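Local coordinates for protein aspartate-semialdehyde dehydrogenase (Thermus thermophilus, PDB 2YV3) that probably catalyses the NADPH-dependent reductive dephosphorylation of L-aspartyl-4-phosphate to L-aspartate semialdehyde, an early step in making lysine, methionine and threonine, at residues G72-K77 against V88-S93; W95-W100 against V210-H215; P193-F198 against T204-K209. All blocks are in the same frame, centred on the assembly; numbering follows the deposited sequence.

The three contacts follow a path from the nucleotide-binding domain to the dimer interface. Contact 1 lies within the Rossmann-type domain and is complete before contact 2 begins. Contact 2 reaches from the loop after strand 87-90 to helix 205-219 of the dimerisation domain, about 14 Å from contact 1 between centres. Contact 3, nested inside the long loop that contact 2 closes, sits at the N-terminal end of the same helix, with its centre about 15 Å from contact 2 and about 20 Å from contact 1. One helix thus faces the predicted phosphate-binding Arg96 along its side, while its start borders the second subunit, bringing active site and dimer interface close together.

Contact 1: G72-K77 against V88-S93; sequences GISRAK and VVDNSS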
loop_
_atom_site.group_PDB
_atom_site.type_symbol
_atom_site.label_atom_id
_atom_site.label_comp_id
_atom_site.label_asym_id
_atom_site.label_seq_id
_atom_site.Cartn_x
_atom_site.Cartn_y
_atom_site.Cartn_z
ATOM N N GLY A 72 -14.763 11.416 -23.215
ATOM C CA GLY A 72 -14.825 11.793 -24.610
ATOM C C GLY A 72 -16.274 12.059 -24.919
ATOM O O GLY A 72 -16.654 13.186 -25.220
ATOM N N ILE A 73 -17.094 11.024 -24.798
ATOM C CA ILE A 73 -18.517 11.144 -25.084
ATOM C C ILE A 73 -19.262 12.051 -24.107
ATOM O O ILE A 73 -20.081 12.863 -24.506
ATOM C CB ILE A 73 -19.192 9.757 -25.088
ATOM C CG1 ILE A 73 -18.254 8.714 -25.715
ATOM C CG2 ILE A 73 -20.485 9.833 -25.879
ATOM C CD1 ILE A 73 -18.757 7.278 -25.642
ATOM N N SER A 74 -18.977 11.919 -22.824
ATOM C CA SER A 74 -19.662 12.747 -21.839
ATOM C C SER A 74 -19.418 14.228 -22.011
ATOM O O SER A 74 -20.345 15.026 -21.900
ATOM C CB SER A 74 -19.255 12.372 -20.427
ATOM O OG SER A 74 -19.722 13.362 -19.540
ATOM N N ARG A 75 -18.165 14.600 -22.250
ATOM C CA ARG A 75 -17.843 16.007 -22.436
ATOM C C ARG A 75 -18.689 16.459 -23.616
ATOM O O ARG A 75 -19.238 17.563 -23.626
ATOM C CB ARG A 75 -16.354 16.179 -22.756
ATOM C CG ARG A 75 -15.721 17.447 -22.200
ATOM C CD ARG A 75 -15.516 17.373 -20.673
ATOM N NE ARG A 75 -14.158 16.965 -20.266
ATOM C CZ ARG A 75 -13.655 15.735 -20.391
ATOM N NH1 ARG A 75 -14.389 14.761 -20.909
ATOM N NH2 ARG A 75 -12.409 15.476 -20.014
ATOM N N ALA A 76 -18.823 15.553 -24.580
ATOM C CA ALA A 76 -19.566 15.785 -25.816
ATOM C C ALA A 76 -21.108 15.717 -25.761
ATOM O O ALA A 76 -21.776 16.439 -26.507
ATOM C CB ALA A 76 -19.053 14.822 -26.890
ATOM N N LYS A 77 -21.669 14.877 -24.887
ATOM C CA LYS A 77 -23.128 14.712 -24.813
ATOM C C LYS A 77 -23.894 15.252 -23.606
ATOM O O LYS A 77 -25.095 15.476 -23.701
ATOM C CB LYS A 77 -23.503 13.231 -24.950
ATOM C CG LYS A 77 -22.828 12.490 -26.090
ATOM C CD LYS A 77 -23.154 13.105 -27.432
ATOM C CE LYS A 77 -22.386 12.391 -28.488
ATOM N NZ LYS A 77 -21.028 12.149 -27.939
ATOM N N VAL A 88 -28.801 13.876 -15.812
ATOM C CA VAL A 88 -27.538 13.223 -16.127
ATOM C C VAL A 88 -26.542 13.052 -14.985
ATOM O O VAL A 88 -26.067 14.019 -14.387
ATOM C CB VAL A 88 -26.795 13.930 -17.285
ATOM C CG1 VAL A 88 -25.638 13.056 -17.756
ATOM C CG2 VAL A 88 -27.756 14.241 -18.430
ATOM N N VAL A 89 -26.245 11.789 -14.701
ATOM C CA VAL A 89 -25.290 11.407 -13.686
ATOM C C VAL A 89 -24.146 10.780 -14.470
ATOM O O VAL A 89 -24.320 9.759 -15.155
ATOM C CB VAL A 89 -25.885 10.375 -12.716
ATOM C CG1 VAL A 89 -25.004 10.255 -11.503
ATOM C CG2 VAL A 89 -27.286 10.790 -12.309
ATOM N N ASP A 90 -22.975 11.398 -14.376
ATOM C CA ASP A 90 -21.810 10.917 -15.087
ATOM C C ASP A 90 -20.701 10.459 -14.137
ATOM O O ASP A 90 -20.321 11.196 -13.231
ATOM C CB ASP A 90 -21.306 12.035 -16.002
ATOM C CG ASP A 90 -20.034 11.667 -16.741
ATOM O OD1 ASP A 90 -20.044 10.677 -17.508
ATOM O OD2 ASP A 90 -19.015 12.370 -16.561
ATOM N N ASN A 91 -20.193 9.241 -14.341
ATOM C CA ASN A 91 -19.102 8.721 -13.514
ATOM C C ASN A 91 -17.739 9.115 -14.081
ATOM O O ASN A 91 -16.693 8.717 -13.561
ATOM C CB ASN A 91 -19.139 7.190 -13.414
ATOM C CG ASN A 91 -17.928 6.628 -12.654
ATOM O OD1 ASN A 91 -17.742 6.900 -11.465
ATOM N ND2 ASN A 91 -17.094 5.859 -13.347
ATOM N N SER A 92 -17.740 9.885 -15.158
ATOM C CA SER A 92 -16.482 10.290 -15.761
ATOM C C SER A 92 -16.050 11.586 -15.125
ATOM O O SER A 92 -16.777 12.161 -14.313
ATOM C CB SER A 92 -16.642 10.506 -17.269
ATOM O OG SER A 92 -16.996 11.844 -17.559
ATOM N N SER A 93 -14.857 12.033 -15.492
ATOM C CA SER A 93 -14.329 13.293 -14.990
ATOM C C SER A 93 -14.336 14.200 -16.202
ATOM O O SER A 93 -13.349 14.283 -16.944
ATOM C CB SER A 93 -12.902 13.134 -14.466
ATOM O OG SER A 93 -12.576 14.258 -13.673
#
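Asp90 OD2 is the polar focus where helix 70-83 meets the end of strand 87-90: Ser74 OG approaches it from the helix at 3.2 Å, and Ser92 OG, in the loop beyond the strand, is modelled against it, so close that the hydrogen bond is doubtful in detail. Helix and strand are consecutive parts of the beta-alpha-beta unit 64-67, 70-83, 87-90 in the Rossmann-type nucleotide-binding domain. A serine suits the helix position because it is small enough to let helix and strand end come close, and sets a polar hydroxyl, not a hydrocarbon, beside the buried carboxylate. The same torsion brings both groups between helix and strand end: Ser74 OG stands anti to its own backbone nitrogen (chi1 168°), and Asp90 CG does likewise (chi1 177°). Ser74 CB completes the meeting, lying 3.5 Å from Asp90 OD1 and 3.7 Å from Ser92 OG. Behind Asp90, the strand is paired through its backbone with Ile120, and the carbonyl of Ser74 accepts from Trp95 NE1, tying the helix to the following loop. The CB of Ser93 points away from the helix, and its OG bonds to Tyr97 OH. Its carbonyl meets Arg75, whose chain bends at chi2 and chi3; Ser93 O lies above one face of the guanidinium, 3.4 Å from Arg75 NH2, where no N-H points well.

Contact 2: W95-W100 against V210-H215; sequences WRYEPW and VVWETH
Arg96 comes first of the residues in the loop 95-100 that meet helix 205-219, and it meets Glu213. Its chain runs extended from CG to NE, carrying the guanidinium from the type I turn Trp95-Glu98 to the side of the helix. There Glu213 OE1 lies over one face of the guanidinium, 3.1 Å from Arg96 NH1, with the carboxylate plane turned 69° from that of the guanidinium. The salt bridge is therefore one of charge alone, since the oxygen stands well out of the plane in which the N-H bonds lie. One N-H is used in another way: Arg96 NE donates to Asn122 O. Lys216 NZ adds a bond to the carbonyl of Arg96. Glu213 OE2 is bonded to Thr127 OG1 and its OE1 weakly to Asn124 N, so Glu213, a second-shell residue behind Arg96, has its carboxylate held from both oxygens. A glutamate suits this spot because its chain, extended beyond CG, reaches outward from a helix position whose CB does not aim at the loop.

Tyr97 follows, its CB directed toward the helix and its CG anti to the carbonyl carbon (chi1 -35°). One face receives the edge of Trp212 in a T-shaped stack, with the two six-membered rings 5.9 Å apart between centroids and their planes at 76°. Arg96 CB packs over the centre of the other face, 3.6 Å from the ring plane, and Glu213 CG approaches the ring edge, 4.2 Å from Tyr97 CE1. A flat aromatic suits the place by offering both faces, while its hydroxyl bonds to Ser93 OG. Loop and helix belong to different domains, and the arrangement is that of the interdomain active site of aspartate-semialdehyde dehydrogenases, where Arg96 probably binds phosphate near the predicted nucleophile Cys125.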
loop_
_atom_site.group_PDB
_atom_site.type_symbol
_atom_site.label_atom_id
_atom_site.label_comp_id
_atom_site.label_asym_id
_atom_site.label_seq_id
_atom_site.Cartn_x
_atom_site.Cartn_y
_atom_site.Cartn_z
ATOM N N TRP A 95 -17.278 16.764 -16.107
ATOM C CA TRP A 95 -18.026 17.867 -15.519
ATOM C C TRP A 95 -17.785 18.065 -14.009
ATOM O O TRP A 95 -18.333 18.990 -13.411
ATOM C CB TRP A 95 -19.519 17.657 -15.772
ATOM C CG TRP A 95 -19.825 17.367 -17.189
ATOM C CD1 TRP A 95 -20.093 16.146 -17.738
ATOM C CD2 TRP A 95 -19.853 18.305 -18.262
ATOM N NE1 TRP A 95 -20.283 16.269 -19.085
ATOM C CE2 TRP A 95 -20.142 17.585 -19.437
ATOM C CE3 TRP A 95 -19.661 19.692 -18.347
ATOM C CZ2 TRP A 95 -20.244 18.196 -20.690
ATOM C CZ3 TRP A 95 -19.762 20.303 -19.596
ATOM C CH2 TRP A 95 -20.052 19.550 -20.750
ATOM N N ARG A 96 -16.965 17.197 -13.411
ATOM C CA ARG A 96 -16.649 17.247 -11.980
ATOM C C ARG A 96 -16.150 18.585 -11.469
ATOM O O ARG A 96 -16.669 19.120 -10.500
ATOM C CB ARG A 96 -15.580 16.222 -11.628
ATOM C CG ARG A 96 -16.038 14.801 -11.440
ATOM C CD ARG A 96 -14.809 13.958 -11.158
ATOM N NE ARG A 96 -15.053 12.531 -11.316
ATOM C CZ ARG A 96 -14.085 11.630 -11.391
ATOM N NH1 ARG A 96 -12.822 12.022 -11.317
ATOM N NH2 ARG A 96 -14.371 10.348 -11.566
ATOM N N TYR A 97 -15.122 19.112 -12.114
ATOM C CA TYR A 97 -14.536 20.372 -11.692
ATOM C C TYR A 97 -15.174 21.546 -12.374
ATOM O O TYR A 97 -14.499 22.485 -12.745
ATOM C CB TYR A 97 -13.032 20.344 -11.964
ATOM C CG TYR A 97 -12.483 18.953 -11.756
ATOM C CD1 TYR A 97 -12.559 18.336 -10.506
ATOM C CD2 TYR A 97 -12.033 18.196 -12.838
ATOM C CE1 TYR A 97 -12.219 17.007 -10.341
ATOM C CE2 TYR A 97 -11.691 16.857 -12.675
ATOM C CZ TYR A 97 -11.789 16.276 -11.421
ATOM O OH TYR A 97 -11.443 14.963 -11.251
ATOM N N GLU A 98 -16.488 21.502 -12.537
ATOM C CA GLU A 98 -17.177 22.609 -13.186
ATOM C C GLU A 98 -18.190 23.244 -12.220
ATOM O O GLU A 98 -19.066 22.567 -11.696
ATOM C CB GLU A 98 -17.857 22.112 -14.463
ATOM C CG GLU A 98 -17.145 20.924 -15.151
ATOM C CD GLU A 98 -15.641 21.135 -15.456
ATOM O OE1 GLU A 98 -15.275 22.170 -16.060
ATOM O OE2 GLU A 98 -14.825 20.243 -15.104
ATOM N N PRO A 99 -18.054 24.561 -11.967
ATOM C CA PRO A 99 -18.852 25.443 -11.097
ATOM C C PRO A 99 -20.394 25.335 -11.137
ATOM O O PRO A 99 -21.089 25.840 -10.250
ATOM C CB PRO A 99 -18.379 26.832 -11.508
ATOM C CG PRO A 99 -16.943 26.597 -11.830
ATOM C CD PRO A 99 -16.979 25.326 -12.628
ATOM N N TRP A 100 -20.935 24.675 -12.150
ATOM C CA TRP A 100 -22.382 24.566 -12.251
ATOM C C TRP A 100 -22.888 23.154 -11.961
ATOM O O TRP A 100 -24.101 22.928 -11.903
ATOM C CB TRP A 100 -22.831 25.020 -13.657
ATOM C CG TRP A 100 -22.792 23.949 -14.731
ATOM C CD1 TRP A 100 -23.606 22.855 -14.829
ATOM C CD2 TRP A 100 -21.968 23.934 -15.904
ATOM N NE1 TRP A 100 -23.347 22.169 -15.993
ATOM C CE2 TRP A 100 -22.344 22.810 -16.670
ATOM C CE3 TRP A 100 -20.945 24.765 -16.387
ATOM C CZ2 TRP A 100 -21.745 22.497 -17.885
ATOM C CZ3 TRP A 100 -20.346 24.452 -17.602
ATOM C CH2 TRP A 100 -20.749 23.327 -18.334
ATOM N N VAL A 210 -8.051 13.262 -4.899
ATOM C CA VAL A 210 -8.343 13.050 -3.483
ATOM C C VAL A 210 -8.519 14.401 -2.817
ATOM O O VAL A 210 -9.182 14.505 -1.796
ATOM C CB VAL A 210 -7.199 12.274 -2.752
ATOM C CG1 VAL A 210 -7.513 12.134 -1.257
ATOM C CG2 VAL A 210 -7.004 10.897 -3.390
ATOM N N VAL A 211 -7.931 15.436 -3.414
ATOM C CA VAL A 211 -8.009 16.803 -2.894
ATOM C C VAL A 211 -9.117 17.665 -3.516
ATOM O O VAL A 211 -10.051 18.064 -2.824
ATOM C CB VAL A 211 -6.680 17.544 -3.095
ATOM C CG1 VAL A 211 -6.638 18.773 -2.196
ATOM C CG2 VAL A 211 -5.514 16.612 -2.822
ATOM N N TRP A 212 -9.012 17.966 -4.810
ATOM C CA TRP A 212 -10.019 18.796 -5.484
ATOM C C TRP A 212 -11.454 18.283 -5.286
ATOM O O TRP A 212 -12.405 19.063 -5.190
ATOM C CB TRP A 212 -9.742 18.880 -6.988
ATOM C CG TRP A 212 -8.353 19.314 -7.343
ATOM C CD1 TRP A 212 -7.525 20.118 -6.611
ATOM C CD2 TRP A 212 -7.642 18.998 -8.547
ATOM N NE1 TRP A 212 -6.343 20.317 -7.286
ATOM C CE2 TRP A 212 -6.390 19.640 -8.477
ATOM C CE3 TRP A 212 -7.946 18.231 -9.683
ATOM C CZ2 TRP A 212 -5.443 19.544 -9.491
ATOM C CZ3 TRP A 212 -7.010 18.138 -10.692
ATOM C CH2 TRP A 212 -5.772 18.789 -10.592
ATOM N N GLU A 213 -11.617 16.968 -5.241
ATOM C CA GLU A 213 -12.942 16.418 -5.048
ATOM C C GLU A 213 -13.395 16.608 -3.610
ATOM O O GLU A 213 -14.562 16.928 -3.371
ATOM C CB GLU A 213 -12.971 14.940 -5.430
ATOM C CG GLU A 213 -12.985 14.713 -6.929
ATOM C CD GLU A 213 -12.914 13.252 -7.277
ATOM O OE1 GLU A 213 -13.255 12.903 -8.428
ATOM O OE2 GLU A 213 -12.505 12.455 -6.397
ATOM N N THR A 214 -12.478 16.418 -2.659
ATOM C CA THR A 214 -12.795 16.590 -1.240
ATOM C C THR A 214 -13.127 18.066 -0.955
ATOM O O THR A 214 -14.169 18.399 -0.382
ATOM C CB THR A 214 -11.599 16.172 -0.335
ATOM O OG1 THR A 214 -11.279 14.790 -0.552
ATOM C CG2 THR A 214 -11.946 16.373 1.130
ATOM N N HIS A 215 -12.227 18.945 -1.375
ATOM C CA HIS A 215 -12.395 20.373 -1.181
ATOM C C HIS A 215 -13.751 20.884 -1.670
ATOM O O HIS A 215 -14.234 21.921 -1.207
ATOM C CB HIS A 215 -11.261 21.108 -1.882
ATOM C CG HIS A 215 -9.965 21.081 -1.131
ATOM N ND1 HIS A 215 -8.832 21.729 -1.581
ATOM C CD2 HIS A 215 -9.642 20.549 0.072
ATOM C CE1 HIS A 215 -7.871 21.603 -0.683
ATOM N NE2 HIS A 215 -8.336 20.891 0.330
#

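Contact 3: P193-F198 against T204-K209; sequences PHIDAF and TREEMK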
loop_
_atom_site.group_PDB
_atom_site.type_symbol
_atom_site.label_atom_id
_atom_site.label_comp_id
_atom_site.label_asym_id
_atom_site.label_seq_id
_atom_site.Cartn_x
_atom_site.Cartn_y
_atom_site.Cartn_z
ATOM N N PRO A 193 3.839 2.879 -8.162
ATOM C CA PRO A 193 3.496 4.140 -7.496
ATOM C C PRO A 193 3.112 5.159 -8.576
ATOM O O PRO A 193 3.577 6.290 -8.603
ATOM C CB PRO A 193 4.786 4.491 -6.772
ATOM C CG PRO A 193 5.814 3.997 -7.725
ATOM C CD PRO A 193 5.295 2.662 -8.145
ATOM N N HIS A 194 2.236 4.727 -9.466
ATOM C CA HIS A 194 1.817 5.562 -10.562
ATOM C C HIS A 194 0.408 5.195 -11.024
ATOM O O HIS A 194 0.201 4.169 -11.656
ATOM C CB HIS A 194 2.832 5.388 -11.697
ATOM C CG HIS A 194 2.576 6.249 -12.895
ATOM N ND1 HIS A 194 3.435 6.286 -13.972
ATOM C CD2 HIS A 194 1.546 7.071 -13.207
ATOM C CE1 HIS A 194 2.943 7.090 -14.898
ATOM N NE2 HIS A 194 1.797 7.580 -14.457
ATOM N N ILE A 195 -0.578 6.018 -10.698
ATOM C CA ILE A 195 -1.922 5.703 -11.147
ATOM C C ILE A 195 -2.304 6.529 -12.360
ATOM O O ILE A 195 -2.602 5.962 -13.409
ATOM C CB ILE A 195 -2.973 5.886 -10.028
ATOM C CG1 ILE A 195 -2.841 4.749 -9.001
ATOM C CG2 ILE A 195 -4.390 5.892 -10.629
ATOM C CD1 ILE A 195 -3.113 3.354 -9.560
ATOM N N ASP A 196 -2.271 7.853 -12.255
ATOM C CA ASP A 196 -2.657 8.653 -13.421
ATOM C C ASP A 196 -1.606 9.516 -14.133
ATOM O O ASP A 196 -0.479 9.076 -14.374
ATOM C CB ASP A 196 -3.869 9.521 -13.085
ATOM C CG ASP A 196 -4.848 9.568 -14.216
ATOM O OD1 ASP A 196 -5.151 8.478 -14.735
ATOM O OD2 ASP A 196 -5.308 10.666 -14.589
ATOM N N ALA A 197 -1.995 10.739 -14.488
ATOM C CA ALA A 197 -1.113 11.665 -15.201
ATOM C C ALA A 197 -0.327 12.562 -14.249
ATOM O O ALA A 197 -0.890 13.125 -13.324
ATOM C CB ALA A 197 -1.944 12.523 -16.159
ATOM N N PHE A 198 0.973 12.694 -14.486
ATOM C CA PHE A 198 1.825 13.522 -13.641
ATOM C C PHE A 198 1.625 14.973 -13.949
ATOM O O PHE A 198 1.677 15.379 -15.099
ATOM C CB PHE A 198 3.309 13.169 -13.833
ATOM C CG PHE A 198 3.721 11.913 -13.138
ATOM C CD1 PHE A 198 4.034 11.926 -11.791
ATOM C CD2 PHE A 198 3.718 10.704 -13.810
ATOM C CE1 PHE A 198 4.336 10.741 -11.114
ATOM C CE2 PHE A 198 4.018 9.526 -13.151
ATOM C CZ PHE A 198 4.326 9.542 -11.795
ATOM N N THR A 204 -0.021 12.855 -9.243
ATOM C CA THR A 204 -0.680 12.353 -10.442
ATOM C C THR A 204 -2.117 12.855 -10.405
ATOM O O THR A 204 -2.610 13.252 -9.345
ATOM C CB THR A 204 -0.675 10.798 -10.489
ATOM O OG1 THR A 204 -1.601 10.273 -9.524
ATOM C CG2 THR A 204 0.732 10.267 -10.199
ATOM N N ARG A 205 -2.785 12.851 -11.552
ATOM C CA ARG A 205 -4.166 13.319 -11.610
ATOM C C ARG A 205 -4.992 12.561 -10.588
ATOM O O ARG A 205 -5.878 13.126 -9.975
ATOM C CB ARG A 205 -4.751 13.128 -13.020
ATOM C CG ARG A 205 -6.276 13.250 -13.105
ATOM C CD ARG A 205 -6.747 14.314 -14.110
ATOM N NE ARG A 205 -8.205 14.282 -14.277
ATOM C CZ ARG A 205 -8.915 15.165 -14.978
ATOM N NH1 ARG A 205 -8.314 16.174 -15.596
ATOM N NH2 ARG A 205 -10.234 15.048 -15.049
ATOM N N GLU A 206 -4.694 11.283 -10.398
ATOM C CA GLU A 206 -5.427 10.479 -9.424
ATOM C C GLU A 206 -5.234 11.071 -8.028
ATOM O O GLU A 206 -6.191 11.434 -7.360
ATOM C CB GLU A 206 -4.926 9.037 -9.444
ATOM C CG GLU A 206 -5.812 8.069 -8.710
ATOM C CD GLU A 206 -7.053 7.672 -9.492
ATOM O OE1 GLU A 206 -7.361 8.275 -10.559
ATOM O OE2 GLU A 206 -7.738 6.740 -9.021
ATOM N N GLU A 207 -3.983 11.166 -7.595
ATOM C CA GLU A 207 -3.660 11.734 -6.295
ATOM C C GLU A 207 -4.376 13.065 -6.105
ATOM O O GLU A 207 -5.075 13.262 -5.107
ATOM C CB GLU A 207 -2.144 11.948 -6.172
ATOM C CG GLU A 207 -1.368 10.656 -6.144
ATOM C CD GLU A 207 0.132 10.838 -6.237
ATOM O OE1 GLU A 207 0.618 11.323 -7.275
ATOM O OE2 GLU A 207 0.830 10.491 -5.267
ATOM N N MET A 208 -4.202 13.962 -7.079
ATOM C CA MET A 208 -4.786 15.302 -7.046
ATOM C C MET A 208 -6.294 15.390 -6.864
ATOM O O MET A 208 -6.818 16.403 -6.384
ATOM C CB MET A 208 -4.366 16.077 -8.290
ATOM C CG MET A 208 -2.979 16.666 -8.142
ATOM S SD MET A 208 -2.782 17.224 -6.428
ATOM C CE MET A 208 -3.814 18.673 -6.386
ATOM N N LYS A 209 -6.979 14.313 -7.228
ATOM C CA LYS A 209 -8.421 14.227 -7.110
ATOM C C LYS A 209 -8.813 14.066 -5.649
ATOM O O LYS A 209 -9.782 14.682 -5.199
ATOM C CB LYS A 209 -8.917 13.056 -7.955
ATOM C CG LYS A 209 -8.688 13.314 -9.434
ATOM C CD LYS A 209 -8.596 12.044 -10.272
ATOM C CE LYS A 209 -9.939 11.339 -10.435
ATOM N NZ LYS A 209 -9.841 10.188 -11.381
#
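Phe198 offers one ring face to Thr204, whose methyl CG2 sits 4.0 Å from the ring centroid and 21° off the normal, a CH-pi contact. With Thr204 chi1 at 73°, CG2 stands anti to the carbonyl carbon, beside the backbone nitrogen. Threonine suits the place, supplying both this methyl and a capping oxygen. Asp196 and Arg205 lie side by side and point alike: Asp196 OD2 rests against Arg205 CB and CG but stays 4.6 Å from Arg205 NE, while Arg205 NH2 bonds weakly to Ser93 OG. Thr204 is the N-cap of helix 205-219 and forms a capping box with Glu207. Thr204 OG1 accepts from Glu207 N along an almost straight bond (176°), while Glu207 OE1, which also pairs with Arg292 of the second subunit, takes Thr204 N. Next to the cap, Arg205 N donates to Ala197 O at 2.6 Å. Glu206, beside the predicted substrate-binding Gln152, crosses Ile195 at a slant, its CB and CG against the CG2 branch. Lys209 NZ meets Glu206 OE1 at 3.2 Å, from above the carboxylate plane. With an alanine at Glu206, Lys209 would probably lose its charge mate and Ile195 CG2 its CG and CD neighbours.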